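Side-chain contacts in oxalate--CoA ligase (Arabidopsis thaliana, PDB 5IE2), which belongs to the AMP-binding enzymes of the ANL superfamily, pairing a large N-terminal part with a smaller C-terminal domain, and is modelled with ATP: residues V191-A196 and K339-E344; E310-T315 and H319-N324; I347-E350 and I354-P357; G396-D399 and Y403-L406. All blocks are in the same frame, centred on the assembly; numbering follows the deposited sequence.

Contact 1. Residues V191-A196 and K339-E344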
loop_
_atom_site.group_PDB
_atom_site.type_symbol
_atom_site.label_atom_id
_atom_site.label_comp_id
_atom_site.label_asym_id
_atom_site.label_seq_id
_atom_site.Cartn_x
_atom_site.Cartn_y
_atom_site.Cartn_z
ATOM N N VAL A 191 9.263 5.451 -7.249
ATOM C CA VAL A 191 10.156 5.976 -6.215
ATOM C C VAL A 191 10.492 7.465 -6.495
ATOM O O VAL A 191 10.404 8.316 -5.596
ATOM C CB VAL A 191 11.430 5.089 -6.108
ATOM C CG1 VAL A 191 12.598 5.860 -5.427
ATOM C CG2 VAL A 191 11.079 3.771 -5.334
ATOM N N LYS A 192 10.843 7.796 -7.739
ATOM C CA LYS A 192 11.045 9.206 -8.073
ATOM C C LYS A 192 9.811 10.077 -7.839
ATOM O O LYS A 192 9.937 11.207 -7.347
ATOM C CB LYS A 192 11.497 9.346 -9.549
ATOM C CG LYS A 192 12.949 8.901 -9.633
ATOM C CD LYS A 192 13.516 8.995 -11.068
ATOM C CE LYS A 192 12.791 8.017 -12.037
ATOM N NZ LYS A 192 13.315 8.129 -13.437
ATOM N N ASN A 193 8.632 9.574 -8.205
ATOM C CA ASN A 193 7.394 10.343 -7.979
ATOM C C ASN A 193 7.097 10.645 -6.480
ATOM O O ASN A 193 6.756 11.770 -6.111
ATOM C CB ASN A 193 6.198 9.575 -8.548
ATOM C CG ASN A 193 6.237 9.470 -10.065
ATOM O OD1 ASN A 193 6.888 10.279 -10.780
ATOM N ND2 ASN A 193 5.505 8.502 -10.565
ATOM N N ILE A 194 7.233 9.603 -5.678
ATOM C CA ILE A 194 6.959 9.691 -4.242
ATOM C C ILE A 194 8.001 10.602 -3.588
ATOM O O ILE A 194 7.655 11.539 -2.872
ATOM C CB ILE A 194 6.956 8.266 -3.593
ATOM C CG1 ILE A 194 5.813 7.436 -4.212
ATOM C CG2 ILE A 194 6.860 8.366 -2.022
ATOM C CD1 ILE A 194 5.914 5.896 -3.931
ATOM N N LYS A 195 9.273 10.411 -3.929
ATOM C CA LYS A 195 10.286 11.306 -3.381
ATOM C C LYS A 195 10.042 12.757 -3.782
ATOM O O LYS A 195 10.251 13.683 -2.983
ATOM C CB LYS A 195 11.679 10.952 -3.945
ATOM C CG LYS A 195 12.286 9.753 -3.395
ATOM C CD LYS A 195 13.808 9.774 -3.788
ATOM C CE LYS A 195 14.010 9.992 -5.259
ATOM N NZ LYS A 195 15.423 10.094 -5.624
ATOM N N ALA A 196 9.586 12.957 -5.021
ATOM C CA ALA A 196 9.418 14.310 -5.498
ATOM C C ALA A 196 8.273 15.005 -4.787
ATOM O O ALA A 196 8.449 16.166 -4.304
ATOM C CB ALA A 196 9.218 14.352 -7.077
ATOM N N LYS A 339 -3.315 15.953 -6.746
ATOM C CA LYS A 339 -2.989 16.129 -8.178
ATOM C C LYS A 339 -2.115 14.997 -8.662
ATOM O O LYS A 339 -1.328 14.475 -7.910
ATOM C CB LYS A 339 -2.265 17.476 -8.399
ATOM C CG LYS A 339 -3.133 18.660 -7.988
ATOM C CD LYS A 339 -2.497 19.981 -8.436
ATOM C CE LYS A 339 -1.253 20.302 -7.649
ATOM N NZ LYS A 339 -1.637 20.906 -6.353
ATOM N N PRO A 340 -2.205 14.649 -9.957
ATOM C CA PRO A 340 -1.369 13.590 -10.549
ATOM C C PRO A 340 0.115 13.849 -10.300
ATOM O O PRO A 340 0.517 15.026 -10.399
ATOM C CB PRO A 340 -1.654 13.719 -12.065
ATOM C CG PRO A 340 -2.926 14.424 -12.164
ATOM C CD PRO A 340 -3.110 15.280 -10.935
ATOM N N VAL A 341 0.918 12.813 -10.038
ATOM C CA VAL A 341 2.351 13.030 -9.809
ATOM C C VAL A 341 3.123 12.211 -10.853
ATOM O O VAL A 341 3.085 11.001 -10.811
ATOM C CB VAL A 341 2.782 12.611 -8.382
ATOM C CG1 VAL A 341 4.345 12.824 -8.143
ATOM C CG2 VAL A 341 1.985 13.374 -7.330
ATOM N N GLY A 342 3.801 12.890 -11.783
ATOM C CA GLY A 342 4.707 12.222 -12.704
ATOM C C GLY A 342 4.047 11.313 -13.738
ATOM O O GLY A 342 4.698 10.451 -14.287
ATOM N N GLN A 343 2.747 11.494 -13.962
ATOM C CA GLN A 343 2.001 10.708 -14.922
ATOM C C GLN A 343 0.806 11.479 -15.370
ATOM O O GLN A 343 0.398 12.440 -14.717
ATOM C CB GLN A 343 1.567 9.374 -14.339
ATOM C CG GLN A 343 0.666 9.557 -13.072
ATOM C CD GLN A 343 0.742 8.327 -12.157
ATOM O OE1 GLN A 343 0.017 7.356 -12.359
ATOM N NE2 GLN A 343 1.644 8.364 -11.166
ATOM N N GLU A 344 0.259 11.085 -16.524
ATOM C CA GLU A 344 -0.968 11.666 -17.018
ATOM C C GLU A 344 -2.182 11.038 -16.410
ATOM O O GLU A 344 -2.206 9.844 -16.129
ATOM C CB GLU A 344 -1.050 11.498 -18.540
ATOM C CG GLU A 344 0.065 12.212 -19.261
ATOM C CD GLU A 344 -0.005 11.971 -20.761
ATOM O OE1 GLU A 344 -0.819 12.645 -21.394
ATOM O OE2 GLU A 344 0.756 11.125 -21.260
HETATM O O HOH W 1 5.388 7.917 -13.563
#
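The backbones of N193, on helix 184-198, and G342, in the turn between strands 339-340 and 344-348, come within 5.8 Å from CA to CA. This is a surface helix-to-loop contact of the AMP-binding region, and nearly all of it rests on N193. The N193 side chain leaves the helix with CG anti to its carbonyl carbon (chi1 -67°), which carries the amide across to the turn. Its OD1 stops 3.5 Å from CA of G342; a CB there would point toward the helix and run into this oxygen, so the amide can sit this close because the residue is glycine. V341 packs against the base of the same side chain: its CG1 lies 3.8 Å from CB of N193 and also touches the asparagine's backbone O. The carbonyl O of V341 lies 3.5 Å from N193 ND2, but at an angle too poor for a bond. That carbonyl is instead held by Q343 NE2, whose hydrogen bond to V341 O is 3.0 Å long, almost straight, and in the plane of the glutamine amide. Q343 is further anchored by L320 O on its NE2 and by N369 on its OE1, and its amide only passes near N193, the two planes 41° apart. The polar link between the segments is a water, which accepts from N193 ND2 at 3.1 Å and donates to G342 O at 2.7 Å.

Contact 2. Residues E310-T315 and H319-N324. With ATP (adenosine-5'-triphosphate), chain C; ACY (acetic acid), chain E.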
loop_
_atom_site.group_PDB
_atom_site.type_symbol
_atom_site.label_atom_id
_atom_site.label_comp_id
_atom_site.label_asym_id
_atom_site.label_seq_id
_atom_site.Cartn_x
_atom_site.Cartn_y
_atom_site.Cartn_z
ATOM N N GLU A 310 -3.391 13.271 1.849
ATOM C CA GLU A 310 -3.986 12.074 1.283
ATOM C C GLU A 310 -3.536 11.837 -0.156
ATOM O O GLU A 310 -3.434 12.780 -0.959
ATOM C CB GLU A 310 -5.521 12.194 1.316
ATOM C CG GLU A 310 -6.184 10.853 1.016
ATOM C CD GLU A 310 -7.702 10.865 1.057
ATOM O OE1 GLU A 310 -8.318 11.950 1.156
ATOM O OE2 GLU A 310 -8.279 9.750 0.966
ATOM N N ALA A 311 -3.233 10.585 -0.449
ATOM C CA ALA A 311 -2.815 10.184 -1.795
ATOM C C ALA A 311 -3.767 9.091 -2.312
ATOM O O ALA A 311 -4.462 8.456 -1.520
ATOM C CB ALA A 311 -1.390 9.640 -1.784
ATOM N N TYR A 312 -3.719 8.849 -3.619
ATOM C CA TYR A 312 -4.505 7.827 -4.316
ATOM C C TYR A 312 -3.522 6.920 -5.073
ATOM O O TYR A 312 -2.595 7.410 -5.711
ATOM C CB TYR A 312 -5.489 8.528 -5.254
ATOM C CG TYR A 312 -6.136 7.715 -6.377
ATOM C CD1 TYR A 312 -6.864 6.553 -6.103
ATOM C CD2 TYR A 312 -6.137 8.211 -7.672
ATOM C CE1 TYR A 312 -7.545 5.835 -7.151
ATOM C CE2 TYR A 312 -6.811 7.539 -8.698
ATOM C CZ TYR A 312 -7.483 6.359 -8.440
ATOM O OH TYR A 312 -8.105 5.708 -9.479
ATOM N N ALA A 313 -3.685 5.611 -4.917
ATOM C CA ALA A 313 -2.687 4.663 -5.414
ATOM C C ALA A 313 -3.289 3.306 -5.728
ATOM O O ALA A 313 -4.347 3.008 -5.255
ATOM C CB ALA A 313 -1.553 4.476 -4.380
ATOM N N MET A 314 -2.613 2.505 -6.553
ATOM C CA MET A 314 -3.107 1.152 -6.815
ATOM C C MET A 314 -1.960 0.283 -7.285
ATOM O O MET A 314 -0.924 0.771 -7.751
ATOM C CB MET A 314 -4.264 1.190 -7.847
ATOM C CG MET A 314 -3.828 1.547 -9.290
ATOM S SD MET A 314 -5.303 1.875 -10.308
ATOM C CE MET A 314 -6.332 0.407 -10.106
ATOM N N THR A 315 -2.124 -1.028 -7.145
ATOM C CA THR A 315 -1.054 -1.940 -7.478
ATOM C C THR A 315 -0.617 -1.758 -8.943
ATOM O O THR A 315 0.554 -1.813 -9.225
ATOM C CB THR A 315 -1.514 -3.418 -7.259
ATOM O OG1 THR A 315 -1.912 -3.575 -5.898
ATOM C CG2 THR A 315 -0.389 -4.389 -7.532
ATOM N N HIS A 319 1.743 1.678 -7.079
ATOM C CA HIS A 319 1.313 2.560 -5.977
ATOM C C HIS A 319 0.903 3.965 -6.512
ATOM O O HIS A 319 -0.141 4.097 -7.154
ATOM C CB HIS A 319 2.410 2.632 -4.858
ATOM C CG HIS A 319 1.917 3.262 -3.577
ATOM N ND1 HIS A 319 0.757 2.864 -2.939
ATOM C CD2 HIS A 319 2.417 4.300 -2.843
ATOM C CE1 HIS A 319 0.564 3.631 -1.869
ATOM N NE2 HIS A 319 1.553 4.510 -1.788
ATOM N N LEU A 320 1.689 5.006 -6.241
ATOM C CA LEU A 320 1.200 6.387 -6.323
ATOM C C LEU A 320 0.655 6.815 -7.724
ATOM O O LEU A 320 1.354 6.663 -8.760
ATOM C CB LEU A 320 2.351 7.334 -5.932
ATOM C CG LEU A 320 2.009 8.835 -6.023
ATOM C CD1 LEU A 320 0.995 9.182 -4.983
ATOM C CD2 LEU A 320 3.326 9.626 -5.818
ATOM N N MET A 321 -0.553 7.367 -7.718
ATOM C CA MET A 321 -1.100 8.066 -8.878
ATOM C C MET A 321 -1.213 9.582 -8.597
ATOM O O MET A 321 -0.679 10.413 -9.361
ATOM C CB MET A 321 -2.481 7.494 -9.247
ATOM C CG MET A 321 -2.337 6.060 -9.836
ATOM S SD MET A 321 -3.972 5.348 -10.182
ATOM C CE MET A 321 -4.503 4.906 -8.492
ATOM N N SER A 322 -1.895 9.934 -7.501
ATOM C CA SER A 322 -2.050 11.360 -7.196
ATOM C C SER A 322 -1.831 11.617 -5.715
ATOM O O SER A 322 -2.011 10.730 -4.866
ATOM C CB SER A 322 -3.458 11.917 -7.617
ATOM O OG SER A 322 -4.506 11.396 -6.779
ATOM N N SER A 323 -1.481 12.850 -5.402
ATOM C CA SER A 323 -1.377 13.230 -3.987
ATOM C C SER A 323 -1.654 14.695 -3.734
ATOM O O SER A 323 -1.361 15.549 -4.570
ATOM C CB SER A 323 0.026 12.924 -3.457
ATOM O OG SER A 323 0.074 13.164 -2.047
ATOM N N ASN A 324 -2.177 14.998 -2.544
ATOM C CA ASN A 324 -2.114 16.359 -2.069
ATOM C C ASN A 324 -0.650 16.720 -1.882
ATOM O O ASN A 324 0.171 15.863 -1.519
ATOM C CB ASN A 324 -2.897 16.511 -0.745
ATOM C CG ASN A 324 -4.393 16.483 -0.967
ATOM O OD1 ASN A 324 -5.002 17.508 -1.275
ATOM N ND2 ASN A 324 -5.003 15.298 -0.818
HETATM P PG ATP C . -8.906 -5.512 -6.661
HETATM O O1G ATP C . -10.391 -5.177 -6.807
HETATM O O2G ATP C . -8.635 -6.974 -6.610
HETATM O O3G ATP C . -8.073 -4.811 -7.732
HETATM P PB ATP C . -8.081 -3.374 -4.905
HETATM O O1B ATP C . -8.425 -3.037 -3.471
HETATM O O2B ATP C . -8.631 -2.574 -6.032
HETATM O O3B ATP C . -8.386 -4.956 -5.218
HETATM P PA ATP C . -5.380 -2.227 -4.568
HETATM O O1A ATP C . -4.500 -2.012 -5.792
HETATM O O2A ATP C . -4.774 -2.670 -3.295
HETATM O O3A ATP C . -6.447 -3.370 -4.965
HETATM O "O5'" ATP C . -6.294 -0.927 -4.366
HETATM C "C5'" ATP C . -6.338 0.190 -5.289
HETATM C "C4'" ATP C . -7.736 0.815 -5.139
HETATM O "O4'" ATP C . -7.836 1.431 -3.841
HETATM C "C3'" ATP C . -7.946 1.980 -6.056
HETATM O "O3'" ATP C . -8.327 1.513 -7.348
HETATM C "C2'" ATP C . -9.055 2.754 -5.374
HETATM O "O2'" ATP C . -10.299 2.064 -5.571
HETATM C "C1'" ATP C . -8.698 2.551 -3.930
HETATM N N9 ATP C . -7.978 3.711 -3.351
HETATM C C8 ATP C . -6.658 3.902 -3.238
HETATM N N7 ATP C . -6.426 5.099 -2.615
HETATM C C5 ATP C . -7.654 5.639 -2.321
HETATM C C6 ATP C . -8.132 6.870 -1.650
HETATM N N6 ATP C . -7.228 7.754 -1.112
HETATM N N1 ATP C . -9.472 7.027 -1.551
HETATM C C2 ATP C . -10.351 6.123 -2.042
HETATM N N3 ATP C . -9.988 4.977 -2.675
HETATM C C4 ATP C . -8.656 4.718 -2.813
HETATM C C ACY E . -2.234 1.386 -2.729
HETATM O O ACY E . -2.107 2.126 -1.685
HETATM O OXT ACY E . -1.386 1.325 -3.668
HETATM C CH3 ACY E . -3.495 0.576 -2.879
#
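Y312 and M321 face each other in the beta hairpin of strands 308-314 and 319-323, where a classic beta bulge sets both M321 and S322 opposite Y312. M321 bends at its last torsion (chi3 -76°) and lays its CE squarely over the tyrosine ring, 3.3 Å from the centroid, a CH-pi contact with the sulfur standing obliquely behind, a Met-aromatic pair. The same methyl rests 3.5 Å from CG of M314. At the ring edge, in its plane, sits S322 OG, which is bonded to V337 O, while Y312 OH goes to D394. At the bulge Y312 O takes two donors, M321 N in its carbonyl plane and S322 N tilted from it. Across the hairpin, A313 CB lies over one face of the H319 ring, 3.2 Å from ND1. That ND1 donates to OXT of the bound acetic acid at 2.7 Å, and NE2 is hydrogen-bonded to R286 NH1. N324 N and ND2 both donate to E310 O, from opposite faces of the carbonyl plane; its OD1 accepts from K333 N, and ND2 also donates to S336 O. Residues 310-315 also line the ATP pocket; just past the strand end, T315 N donates to ATP O1A. At the other end N6 of ATP donates to A311 O at 2.9 Å and, at 3.1 Å, to E310 OE2, which also accepts from L292 N.

Contact 3. Residues I347-E350 and I354-P357; sequences ILNE and IQEP
Q355 lays its CB and CG across CG2 of I347, CG to CG2 4.0 Å, the two side chains meeting at about a right angle. The glutamine chain then bends at chi2 (-55°) and turns its amide toward N349. Backbone pairing underlies this overlap: Q355 N donates to I347 O at 2.8 Å, the donor nearly in line with the carbonyl bond, and I354 CA adds a CA-H...O contact to that oxygen at 3.5 Å. L348 and I354 form a single beta bridge, CA to CA 4.6 Å, where the chain doubles back between strands 344-348 and 361-366. Their CA-CB bonds point away from the opposite segments, yet CD1 of L348 swings over to touch CG1 of I354 at 3.8 Å. N349 closes the other end. Its OD1 accepts from K351 N, making an Asx turn, and from E353 N as well, and so holds the connecting loop in shape. Q355 NE2 is in turn bonded to E353 O. N349 ND2 and Q355 NE2 approach to 3.3 Å, but as two donors they cannot bond to each other. The polar ends are therefore tied to the loop rather than to one another, which leaves one backbone hydrogen bond, a CA-H...O contact and aliphatic packing to join the two segments at this surface turn.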
loop_
_atom_site.group_PDB
_atom_site.type_symbol
_atom_site.label_atom_id
_atom_site.label_comp_id
_atom_site.label_asym_id
_atom_site.label_seq_id
_atom_site.Cartn_x
_atom_site.Cartn_y
_atom_site.Cartn_z
ATOM N N ILE A 347 -10.221 12.076 -16.998
ATOM C CA ILE A 347 -11.517 11.554 -16.565
ATOM C C ILE A 347 -12.321 11.301 -17.836
ATOM O O ILE A 347 -12.546 12.230 -18.606
ATOM C CB ILE A 347 -12.257 12.587 -15.672
ATOM C CG1 ILE A 347 -11.437 12.966 -14.442
ATOM C CG2 ILE A 347 -13.656 12.109 -15.310
ATOM C CD1 ILE A 347 -11.306 11.786 -13.436
ATOM N N LEU A 348 -12.718 10.056 -18.089
ATOM C CA LEU A 348 -13.361 9.726 -19.380
ATOM C C LEU A 348 -14.795 9.234 -19.200
ATOM O O LEU A 348 -15.043 8.477 -18.259
ATOM C CB LEU A 348 -12.560 8.625 -20.039
ATOM C CG LEU A 348 -11.425 8.948 -21.012
ATOM C CD1 LEU A 348 -10.587 10.151 -20.655
ATOM C CD2 LEU A 348 -10.589 7.717 -21.145
ATOM N N ASN A 349 -15.738 9.600 -20.079
ATOM C CA ASN A 349 -17.035 8.930 -20.024
ATOM C C ASN A 349 -17.018 7.569 -20.724
ATOM O O ASN A 349 -15.973 7.111 -21.190
ATOM C CB ASN A 349 -18.169 9.812 -20.597
ATOM C CG ASN A 349 -17.999 10.160 -22.070
ATOM O OD1 ASN A 349 -17.258 9.515 -22.811
ATOM N ND2 ASN A 349 -18.721 11.185 -22.505
ATOM N N GLU A 350 -18.183 6.933 -20.835
ATOM C CA GLU A 350 -18.214 5.572 -21.343
ATOM C C GLU A 350 -17.859 5.463 -22.814
ATOM O O GLU A 350 -17.589 4.370 -23.292
ATOM C CB GLU A 350 -19.580 4.939 -21.101
ATOM C CG GLU A 350 -19.959 4.778 -19.635
ATOM C CD GLU A 350 -20.856 5.907 -19.125
ATOM O OE1 GLU A 350 -20.577 7.098 -19.446
ATOM O OE2 GLU A 350 -21.843 5.588 -18.411
ATOM N N ILE A 354 -13.000 12.871 -23.051
ATOM C CA ILE A 354 -12.425 13.528 -21.874
ATOM C C ILE A 354 -13.421 14.516 -21.269
ATOM O O ILE A 354 -14.081 15.276 -21.984
ATOM C CB ILE A 354 -11.122 14.221 -22.226
ATOM C CG1 ILE A 354 -10.182 13.200 -22.841
ATOM C CG2 ILE A 354 -10.449 14.782 -20.979
ATOM C CD1 ILE A 354 -8.939 13.836 -23.454
ATOM N N GLN A 355 -13.568 14.461 -19.954
ATOM C CA GLN A 355 -14.528 15.296 -19.256
ATOM C C GLN A 355 -13.952 16.621 -18.787
ATOM O O GLN A 355 -12.768 16.720 -18.436
ATOM C CB GLN A 355 -15.125 14.551 -18.059
ATOM C CG GLN A 355 -15.900 13.305 -18.441
ATOM C CD GLN A 355 -16.982 13.623 -19.440
ATOM O OE1 GLN A 355 -17.935 14.342 -19.124
ATOM N NE2 GLN A 355 -16.837 13.124 -20.653
ATOM N N GLU A 356 -14.822 17.629 -18.777
ATOM C CA GLU A 356 -14.502 18.949 -18.259
ATOM C C GLU A 356 -14.431 18.853 -16.737
ATOM O O GLU A 356 -15.009 17.932 -16.146
ATOM C CB GLU A 356 -15.570 19.964 -18.697
ATOM C CG GLU A 356 -15.318 20.679 -20.066
ATOM C CD GLU A 356 -13.908 21.281 -20.229
ATOM O OE1 GLU A 356 -13.534 22.183 -19.439
ATOM O OE2 GLU A 356 -13.167 20.856 -21.147
ATOM N N PRO A 357 -13.765 19.820 -16.093
ATOM C CA PRO A 357 -13.826 19.876 -14.627
ATOM C C PRO A 357 -15.244 19.752 -14.023
ATOM O O PRO A 357 -16.234 20.268 -14.579
ATOM C CB PRO A 357 -13.245 21.262 -14.312
ATOM C CG PRO A 357 -12.224 21.470 -15.380
ATOM C CD PRO A 357 -12.840 20.833 -16.636
#

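Contact 4. Residues G396-D399 and Y403-L406. With ATP (adenosine-5'-triphosphate), chain C.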
loop_
_atom_site.group_PDB
_atom_site.type_symbol
_atom_site.label_atom_id
_atom_site.label_comp_id
_atom_site.label_asym_id
_atom_site.label_seq_id
_atom_site.Cartn_x
_atom_site.Cartn_y
_atom_site.Cartn_z
ATOM N N GLY A 396 -14.334 9.387 -10.550
ATOM C CA GLY A 396 -13.924 10.623 -9.902
ATOM C C GLY A 396 -14.150 11.854 -10.770
ATOM O O GLY A 396 -14.706 11.795 -11.884
ATOM N N TYR A 397 -13.764 13.013 -10.240
ATOM C CA TYR A 397 -13.771 14.225 -11.070
ATOM C C TYR A 397 -12.648 15.140 -10.587
ATOM O O TYR A 397 -12.202 15.024 -9.451
ATOM C CB TYR A 397 -15.138 14.947 -11.017
ATOM C CG TYR A 397 -15.506 15.409 -9.618
ATOM C CD1 TYR A 397 -15.149 16.683 -9.171
ATOM C CD2 TYR A 397 -16.180 14.562 -8.743
ATOM C CE1 TYR A 397 -15.472 17.115 -7.889
ATOM C CE2 TYR A 397 -16.494 14.973 -7.452
ATOM C CZ TYR A 397 -16.144 16.257 -7.028
ATOM O OH TYR A 397 -16.472 16.680 -5.752
ATOM N N PHE A 398 -12.189 16.009 -11.479
ATOM C CA PHE A 398 -11.251 17.074 -11.156
ATOM C C PHE A 398 -12.027 18.337 -10.856
ATOM O O PHE A 398 -12.946 18.694 -11.608
ATOM C CB PHE A 398 -10.307 17.362 -12.326
ATOM C CG PHE A 398 -9.206 16.325 -12.450
ATOM C CD1 PHE A 398 -8.242 16.205 -11.455
ATOM C CD2 PHE A 398 -9.137 15.499 -13.559
ATOM C CE1 PHE A 398 -7.226 15.272 -11.551
ATOM C CE2 PHE A 398 -8.118 14.529 -13.648
ATOM C CZ PHE A 398 -7.174 14.423 -12.629
ATOM N N ASP A 399 -11.612 19.038 -9.797
ATOM C CA ASP A 399 -12.157 20.354 -9.560
ATOM C C ASP A 399 -11.355 21.344 -10.428
ATOM O O ASP A 399 -10.444 20.929 -11.173
ATOM C CB ASP A 399 -12.157 20.716 -8.052
ATOM C CG ASP A 399 -10.784 20.784 -7.430
ATOM O OD1 ASP A 399 -9.794 21.095 -8.130
ATOM O OD2 ASP A 399 -10.696 20.578 -6.187
ATOM N N TYR A 403 -7.490 19.260 -8.679
ATOM C CA TYR A 403 -7.456 18.254 -7.612
ATOM C C TYR A 403 -8.508 17.172 -7.876
ATOM O O TYR A 403 -9.632 17.491 -8.209
ATOM C CB TYR A 403 -7.737 18.888 -6.232
ATOM C CG TYR A 403 -6.581 19.619 -5.625
ATOM C CD1 TYR A 403 -6.102 19.251 -4.358
ATOM C CD2 TYR A 403 -5.980 20.692 -6.285
ATOM C CE1 TYR A 403 -5.019 19.914 -3.760
ATOM C CE2 TYR A 403 -4.893 21.377 -5.688
ATOM C CZ TYR A 403 -4.447 20.999 -4.426
ATOM O OH TYR A 403 -3.363 21.660 -3.843
ATOM N N LEU A 404 -8.140 15.903 -7.697
ATOM C CA LEU A 404 -9.040 14.796 -7.948
ATOM C C LEU A 404 -9.876 14.502 -6.695
ATOM O O LEU A 404 -9.363 14.466 -5.585
ATOM C CB LEU A 404 -8.235 13.555 -8.391
ATOM C CG LEU A 404 -8.923 12.199 -8.554
ATOM C CD1 LEU A 404 -9.971 12.293 -9.657
ATOM C CD2 LEU A 404 -7.881 11.121 -8.873
ATOM N N HIS A 405 -11.163 14.264 -6.929
ATOM C CA HIS A 405 -12.098 13.838 -5.913
ATOM C C HIS A 405 -12.686 12.513 -6.324
ATOM O O HIS A 405 -13.328 12.447 -7.366
ATOM C CB HIS A 405 -13.244 14.849 -5.747
ATOM C CG HIS A 405 -12.785 16.222 -5.375
ATOM N ND1 HIS A 405 -12.933 16.730 -4.096
ATOM C CD2 HIS A 405 -12.169 17.187 -6.100
ATOM C CE1 HIS A 405 -12.409 17.946 -4.050
ATOM N NE2 HIS A 405 -11.962 18.255 -5.259
ATOM N N LEU A 406 -12.485 11.474 -5.521
ATOM C CA LEU A 406 -13.025 10.145 -5.859
ATOM C C LEU A 406 -14.458 9.943 -5.388
ATOM O O LEU A 406 -14.848 10.352 -4.288
ATOM C CB LEU A 406 -12.133 9.065 -5.260
ATOM C CG LEU A 406 -10.747 9.027 -5.894
ATOM C CD1 LEU A 406 -9.867 8.147 -4.982
ATOM C CD2 LEU A 406 -10.738 8.526 -7.324
HETATM P PG ATP C . -8.906 -5.512 -6.661
HETATM O O1G ATP C . -10.391 -5.177 -6.807
HETATM O O2G ATP C . -8.635 -6.974 -6.610
HETATM O O3G ATP C . -8.073 -4.811 -7.732
HETATM P PB ATP C . -8.081 -3.374 -4.905
HETATM O O1B ATP C . -8.425 -3.037 -3.471
HETATM O O2B ATP C . -8.631 -2.574 -6.032
HETATM O O3B ATP C . -8.386 -4.956 -5.218
HETATM P PA ATP C . -5.380 -2.227 -4.568
HETATM O O1A ATP C . -4.500 -2.012 -5.792
HETATM O O2A ATP C . -4.774 -2.670 -3.295
HETATM O O3A ATP C . -6.447 -3.370 -4.965
HETATM O "O5'" ATP C . -6.294 -0.927 -4.366
HETATM C "C5'" ATP C . -6.338 0.190 -5.289
HETATM C "C4'" ATP C . -7.736 0.815 -5.139
HETATM O "O4'" ATP C . -7.836 1.431 -3.841
HETATM C "C3'" ATP C . -7.946 1.980 -6.056
HETATM O "O3'" ATP C . -8.327 1.513 -7.348
HETATM C "C2'" ATP C . -9.055 2.754 -5.374
HETATM O "O2'" ATP C . -10.299 2.064 -5.571
HETATM C "C1'" ATP C . -8.698 2.551 -3.930
HETATM N N9 ATP C . -7.978 3.711 -3.351
HETATM C C8 ATP C . -6.658 3.902 -3.238
HETATM N N7 ATP C . -6.426 5.099 -2.615
HETATM C C5 ATP C . -7.654 5.639 -2.321
HETATM C C6 ATP C . -8.132 6.870 -1.650
HETATM N N6 ATP C . -7.228 7.754 -1.112
HETATM N N1 ATP C . -9.472 7.027 -1.551
HETATM C C2 ATP C . -10.351 6.123 -2.042
HETATM N N3 ATP C . -9.988 4.977 -2.675
HETATM C C4 ATP C . -8.656 4.718 -2.813
#
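D399, its CG tucked between backbone N and carbonyl carbon (chi1 63°), turns its carboxylate along the strand end toward H405, whose CG is anti to its own carbonyl carbon (chi1 -59°), bringing the imidazole to it. They join the two arms of the beta hairpin of strands 394-398 and 404-409. H405 NE2 donates to D399 OD2 at 2.8 Å, almost straight (172°); the oxygen lies in the imidazole plane, but the nitrogen comes to it from above the carboxylate plane. The other oxygen, OD1, accepts Y403 N at 3.0 Å, and D399 N returns a bond to Y403 O. K333 makes a salt bridge to OD2, which probably tempers the carboxylate's pull on the histidine, and a cation-pi pair with the Y403 ring. Y397 lies beside the histidine: the rings are nearly parallel but slid apart, centroids 5.0 Å from each other, so the real overlap is H405 CB over one face of the tyrosine, 3.8 Å from its centroid. On the reverse face of the hairpin, L404 packs against F398, its CB 3.7 Å from CE1 and its CD1 over one face of the phenyl ring. G396, without a side chain, lets its CA come 3.2 Å from H405 O. On the L404 face, L406 extends into the nucleotide pocket, its CD1 3.6 Å from C2 of ATP.

How the contacts relate
Contact 2 lies deepest, its centre about 9 Å from that of contact 1 and about 13 Å from that of contact 4. In sequence it falls between the two segments of contact 1, and contacts 3 and 4 follow in turn. Strands 319-323 and 339-340 are neighbours in one mixed sheet, where K339 N probably bonds S323 O. Contacts 3 and 4, with centres about 11 Å apart, both reach a separate antiparallel sheet, contact 3 through strand 344-348, and I347 packs on F398. Y312 meets L404 and L406 where contacts 2 and 4 adjoin, and both contacts touch ATP, while contacts 1 and 3 lie at the surface.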